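PDB 3BEM: putative NAD(P)H nitroreductase MhqN from Bacillus subtilis, which binds FMN as a homodimeric member of the nitroreductase family and may contribute to the breakdown of aromatic compounds. Local coordinates for residues G162-V176 with V188-R202. The protein carries 3 engineered substitutions. Numbering follows the deposited sequence.
Sequences GWDTCPMIGFDAEAV and VVMMITIGKEKTESR. With FMN (flavin mononucleotide), chain G.
Trp163, with its indole anti to its own carbonyl carbon (chi1 -68°), meets Lys196, whose chain bends at chi2 and again at chi4 (73°) to lay its end over the six-membered ring. The pair stands at one end of an antiparallel pairing in which strand 164-168, an outermost strand of this chain's nitroreductase sheet, runs against strand 186-195. Lys196 CE lies 3.6 Å from the centroid of that Trp163 ring, a CH-pi contact, and Lys196 NZ follows 4.5 Å from it, almost on the ring normal, as a cation-pi partner. With an alanine at this position the Lys196 chain is likely to lose the aromatic face it lies on and be set free to turn.

Next along the strand, Asp164 divides its carboxylate between two partners. OD2 accepts a nearly straight bond (175°) from Glu197 N on its anti side, whereas OD1 forms a salt bridge at the edge of the Arg202 guanidinium, the two planes nearly perpendicular. Arg202 NE also pairs with Glu197 OE1, and Glu197 OE2 is held by the backbone of Ser27 and Asn28.

Toward the flavin, in the conformer described, one of two modelled for Met191, the selenium atoms of Met168 and Met191 approach to 4.0 Å, and both side chains also touch Val83 of helix 82-85. Met191 CE packs against Phe171 CG at 3.7 Å, and its selenium stands 5.2 Å from the centre of the Phe171 ring, oblique to it, a Met-aromatic contact. Paired backbone bonds at Cys166 and Met168 carry the strand to the cofactor, where Ile169 N donates to FMN N5 at 2.9 Å and Gly170 N to FMN O4 at 3.0 Å.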
# COMPACT_ATOMS: atom_id res chain seq x y z
N GLY B 162 17.32 -5.90 -6.54
CA GLY B 162 17.85 -7.23 -6.38
C GLY B 162 17.83 -7.79 -4.97
O GLY B 162 18.47 -8.84 -4.71
N TRP B 163 17.04 -7.19 -4.09
CA TRP B 163 16.92 -7.66 -2.71
C TRP B 163 15.57 -8.36 -2.49
O TRP B 163 14.56 -8.05 -3.15
CB TRP B 163 17.05 -6.48 -1.76
CG TRP B 163 18.40 -5.88 -1.73
CD1 TRP B 163 18.88 -4.89 -2.55
CD2 TRP B 163 19.48 -6.21 -0.84
NE1 TRP B 163 20.18 -4.59 -2.24
CE2 TRP B 163 20.58 -5.38 -1.18
CE3 TRP B 163 19.62 -7.12 0.21
CZ2 TRP B 163 21.80 -5.45 -0.51
CZ3 TRP B 163 20.82 -7.18 0.87
CH2 TRP B 163 21.91 -6.35 0.51
N ASP B 164 15.53 -9.24 -1.50
CA ASP B 164 14.29 -9.86 -1.04
C ASP B 164 13.76 -9.17 0.20
O ASP B 164 14.51 -8.65 1.01
CB ASP B 164 14.53 -11.34 -0.75
CG ASP B 164 15.02 -12.05 -1.99
OD1 ASP B 164 14.32 -11.98 -3.05
OD2 ASP B 164 16.13 -12.60 -1.94
N THR B 165 12.44 -9.17 0.37
CA THR B 165 11.80 -8.58 1.57
C THR B 165 10.71 -9.51 2.06
O THR B 165 10.32 -10.45 1.35
CB THR B 165 11.20 -7.17 1.36
OG1 THR B 165 10.17 -7.23 0.35
CG2 THR B 165 12.26 -6.13 1.00
N CYS B 166 10.33 -9.33 3.33
CA CYS B 166 9.14 -9.98 3.90
C CYS B 166 8.41 -8.92 4.69
O CYS B 166 8.96 -8.42 5.66
CB CYS B 166 9.51 -11.16 4.75
SG CYS B 166 7.98 -12.06 5.18
N PRO B 167 7.19 -8.55 4.31
CA PRO B 167 6.34 -7.68 5.12
C PRO B 167 5.83 -8.50 6.27
O PRO B 167 5.62 -9.71 6.13
CB PRO B 167 5.23 -7.30 4.18
CG PRO B 167 5.12 -8.45 3.26
CD PRO B 167 6.48 -9.06 3.12
N MSE B 168 5.66 -7.87 7.42
CA MSE B 168 5.35 -8.55 8.67
C MSE B 168 4.38 -7.71 9.53
O MSE B 168 4.54 -6.51 9.69
CB MSE B 168 6.64 -8.84 9.47
CG MSE B 168 7.67 -9.59 8.65
SE MSE B 168 9.40 -9.53 9.53
CE MSE B 168 8.98 -10.70 11.07
N ILE B 169 3.40 -8.41 10.08
CA ILE B 169 2.51 -7.84 11.08
C ILE B 169 2.55 -8.65 12.37
O ILE B 169 1.94 -8.27 13.37
CB ILE B 169 1.07 -7.74 10.55
CG1 ILE B 169 0.22 -6.76 11.37
CG2 ILE B 169 0.40 -9.14 10.47
CD1 ILE B 169 0.70 -5.38 11.40
N GLY B 170 3.28 -9.76 12.35
CA GLY B 170 3.47 -10.61 13.50
C GLY B 170 4.43 -10.08 14.54
O GLY B 170 5.48 -10.62 14.73
N PHE B 171 4.08 -8.97 15.16
CA PHE B 171 4.90 -8.30 16.19
C PHE B 171 4.03 -7.58 17.19
O PHE B 171 2.88 -7.23 16.88
CB PHE B 171 5.93 -7.36 15.57
CG PHE B 171 5.35 -6.18 14.86
CD1 PHE B 171 5.02 -5.03 15.55
CD2 PHE B 171 5.14 -6.23 13.48
CE1 PHE B 171 4.46 -3.94 14.88
CE2 PHE B 171 4.57 -5.13 12.81
CZ PHE B 171 4.23 -3.99 13.52
N ASP B 172 4.61 -7.34 18.37
CA ASP B 172 3.97 -6.58 19.44
C ASP B 172 4.37 -5.11 19.26
O ASP B 172 5.50 -4.72 19.53
CB ASP B 172 4.46 -7.14 20.78
CG ASP B 172 3.90 -6.43 22.00
OD1 ASP B 172 3.47 -5.25 21.95
OD2 ASP B 172 3.93 -7.07 23.07
N ALA B 173 3.44 -4.29 18.77
CA ALA B 173 3.71 -2.89 18.41
C ALA B 173 4.21 -2.08 19.60
O ALA B 173 5.17 -1.32 19.48
CB ALA B 173 2.49 -2.22 17.83
N GLU B 174 3.55 -2.27 20.73
CA GLU B 174 3.96 -1.61 21.98
C GLU B 174 5.39 -1.94 22.38
O GLU B 174 6.14 -1.05 22.76
CB GLU B 174 3.07 -2.10 23.12
CG GLU B 174 1.71 -1.48 23.21
CD GLU B 174 1.18 -1.58 24.64
OE1 GLU B 174 1.79 -0.95 25.53
OE2 GLU B 174 0.18 -2.31 24.88
N ALA B 175 5.75 -3.21 22.31
CA ALA B 175 7.10 -3.63 22.61
C ALA B 175 8.12 -3.00 21.67
O ALA B 175 9.22 -2.56 22.10
CB ALA B 175 7.18 -5.15 22.56
N VAL B 176 7.79 -3.00 20.38
CA VAL B 176 8.65 -2.40 19.38
C VAL B 176 8.83 -0.93 19.69
O VAL B 176 9.93 -0.39 19.61
CB VAL B 176 8.09 -2.59 17.94
CG1 VAL B 176 8.85 -1.73 16.93
CG2 VAL B 176 8.14 -4.10 17.57
N VAL B 188 2.87 2.04 14.41
CA VAL B 188 3.76 1.08 13.81
C VAL B 188 2.93 0.22 12.83
O VAL B 188 2.21 -0.70 13.23
CB VAL B 188 4.51 0.20 14.82
CG1 VAL B 188 5.55 -0.66 14.09
CG2 VAL B 188 5.21 1.02 15.89
N VAL B 189 2.95 0.61 11.57
CA VAL B 189 2.04 0.07 10.56
C VAL B 189 2.47 -1.32 10.07
O VAL B 189 1.64 -2.18 9.89
CB VAL B 189 1.87 1.06 9.42
CG1 VAL B 189 1.04 0.44 8.21
CG2 VAL B 189 1.32 2.44 9.96
N MSE B 190 3.76 -1.53 9.91
CA MSE B 190 4.30 -2.83 9.55
C MSE B 190 5.77 -2.87 9.79
O MSE B 190 6.39 -1.85 10.03
CB MSE B 190 3.96 -3.24 8.09
CG MSE B 190 4.58 -2.68 6.97
SE MSE B 190 3.78 -3.66 5.35
CE MSE B 190 2.32 -2.44 5.35
N MSE B 191 6.27 -4.09 9.77
CA MSE B 191 7.69 -4.37 9.81
C MSE B 191 8.06 -4.97 8.44
O MSE B 191 7.28 -5.71 7.85
CB MSE B 191 7.96 -5.32 10.97
CG MSE B 191 9.36 -5.75 11.13
SE MSE B 191 9.43 -7.02 12.68
CE MSE B 191 8.88 -5.71 13.97
N ILE B 192 9.23 -4.64 7.92
CA ILE B 192 9.72 -5.26 6.69
C ILE B 192 11.13 -5.69 6.92
O ILE B 192 11.99 -4.84 7.23
CB ILE B 192 9.69 -4.30 5.49
CG1 ILE B 192 8.25 -3.75 5.28
CG2 ILE B 192 10.19 -5.01 4.22
CD1 ILE B 192 8.16 -2.62 4.24
N THR B 193 11.39 -6.98 6.74
CA THR B 193 12.77 -7.46 6.70
C THR B 193 13.26 -7.41 5.28
O THR B 193 12.50 -7.63 4.33
CB THR B 193 12.94 -8.86 7.28
OG1 THR B 193 11.90 -9.73 6.84
CG2 THR B 193 12.96 -8.82 8.77
N ILE B 194 14.56 -7.16 5.11
CA ILE B 194 15.20 -7.13 3.81
C ILE B 194 16.50 -7.92 3.88
O ILE B 194 17.19 -7.94 4.90
CB ILE B 194 15.42 -5.66 3.33
CG1 ILE B 194 15.96 -5.66 1.90
CG2 ILE B 194 16.38 -4.89 4.31
CD1 ILE B 194 15.95 -4.29 1.27
N GLY B 195 16.84 -8.62 2.79
CA GLY B 195 18.02 -9.41 2.72
C GLY B 195 18.06 -10.23 1.47
O GLY B 195 17.44 -9.85 0.49
N LYS B 196 18.80 -11.34 1.50
CA LYS B 196 18.91 -12.25 0.36
C LYS B 196 18.39 -13.60 0.83
O LYS B 196 18.89 -14.16 1.84
CB LYS B 196 20.33 -12.36 -0.15
CG LYS B 196 20.97 -11.04 -0.64
CD LYS B 196 20.29 -10.39 -1.85
CE LYS B 196 21.05 -9.09 -2.31
NZ LYS B 196 22.34 -9.30 -2.99
N GLU B 197 17.39 -14.11 0.13
CA GLU B 197 16.84 -15.44 0.42
C GLU B 197 17.51 -16.48 -0.46
O GLU B 197 17.79 -16.19 -1.61
CB GLU B 197 15.32 -15.43 0.21
CG GLU B 197 14.68 -16.78 0.40
CD GLU B 197 13.20 -16.74 0.54
OE1 GLU B 197 12.54 -16.18 -0.35
OE2 GLU B 197 12.69 -17.34 1.52
N LYS B 198 17.74 -17.68 0.05
CA LYS B 198 18.19 -18.78 -0.84
C LYS B 198 17.02 -19.23 -1.74
O LYS B 198 16.03 -19.73 -1.24
CB LYS B 198 18.73 -19.96 -0.06
CG LYS B 198 19.26 -21.05 -0.98
CD LYS B 198 20.05 -22.10 -0.23
CE LYS B 198 20.92 -22.86 -1.22
NZ LYS B 198 21.21 -24.24 -0.82
N THR B 199 17.17 -19.06 -3.05
CA THR B 199 16.09 -19.28 -3.99
C THR B 199 15.78 -20.76 -4.18
O THR B 199 14.62 -21.13 -4.35
CB THR B 199 16.42 -18.73 -5.37
OG1 THR B 199 16.97 -17.42 -5.24
CG2 THR B 199 15.15 -18.66 -6.25
N GLU B 200 16.81 -21.59 -4.16
CA GLU B 200 16.64 -23.03 -4.32
C GLU B 200 15.73 -23.59 -3.22
O GLU B 200 15.05 -24.58 -3.42
CB GLU B 200 18.01 -23.74 -4.33
N SER B 201 15.70 -22.94 -2.06
CA SER B 201 14.93 -23.45 -0.92
C SER B 201 13.49 -22.87 -0.78
O SER B 201 12.78 -23.23 0.17
CB SER B 201 15.74 -23.21 0.36
N ARG B 202 13.07 -21.99 -1.70
CA ARG B 202 11.71 -21.42 -1.68
C ARG B 202 10.59 -22.40 -1.99
O ARG B 202 10.63 -23.08 -3.02
CB ARG B 202 11.57 -20.36 -2.75
CG ARG B 202 11.99 -19.02 -2.37
CD ARG B 202 11.73 -18.11 -3.53
NE ARG B 202 12.35 -16.82 -3.33
CZ ARG B 202 12.58 -15.96 -4.31
NH1 ARG B 202 12.22 -16.25 -5.56
NH2 ARG B 202 13.15 -14.79 -4.03
N1 FMN G . 5.18 -13.25 6.73
C2 FMN G . 5.79 -13.72 7.86
O2 FMN G . 6.56 -14.67 7.73
N3 FMN G . 5.55 -13.14 9.09
C4 FMN G . 4.65 -12.10 9.25
O4 FMN G . 4.59 -11.55 10.37
C4A FMN G . 4.03 -11.62 8.10
N5 FMN G . 3.10 -10.59 8.19
C5A FMN G . 2.59 -10.07 7.02
C6 FMN G . 1.75 -8.94 7.11
C7 FMN G . 1.24 -8.37 5.94
C7M FMN G . 0.61 -6.99 6.06
C8 FMN G . 1.52 -8.91 4.69
C8M FMN G . 1.31 -8.06 3.44
C9 FMN G . 2.31 -10.05 4.59
C9A FMN G . 2.87 -10.61 5.74
N10 FMN G . 3.71 -11.74 5.66
C10 FMN G . 4.30 -12.19 6.84
C1' FMN G . 3.89 -12.42 4.35
C2' FMN G . 2.68 -13.17 3.81
O2' FMN G . 2.59 -14.43 4.47
C3' FMN G . 2.88 -13.36 2.31
O3' FMN G . 2.89 -12.03 1.71
C4' FMN G . 1.88 -14.30 1.65
O4' FMN G . 2.01 -15.62 2.21
C5' FMN G . 2.13 -14.34 0.12
O5' FMN G . 3.47 -14.76 -0.22
P FMN G . 4.13 -14.10 -1.53
O1P FMN G . 3.27 -14.46 -2.69
O2P FMN G . 4.09 -12.66 -1.14
O3P FMN G . 5.52 -14.68 -1.64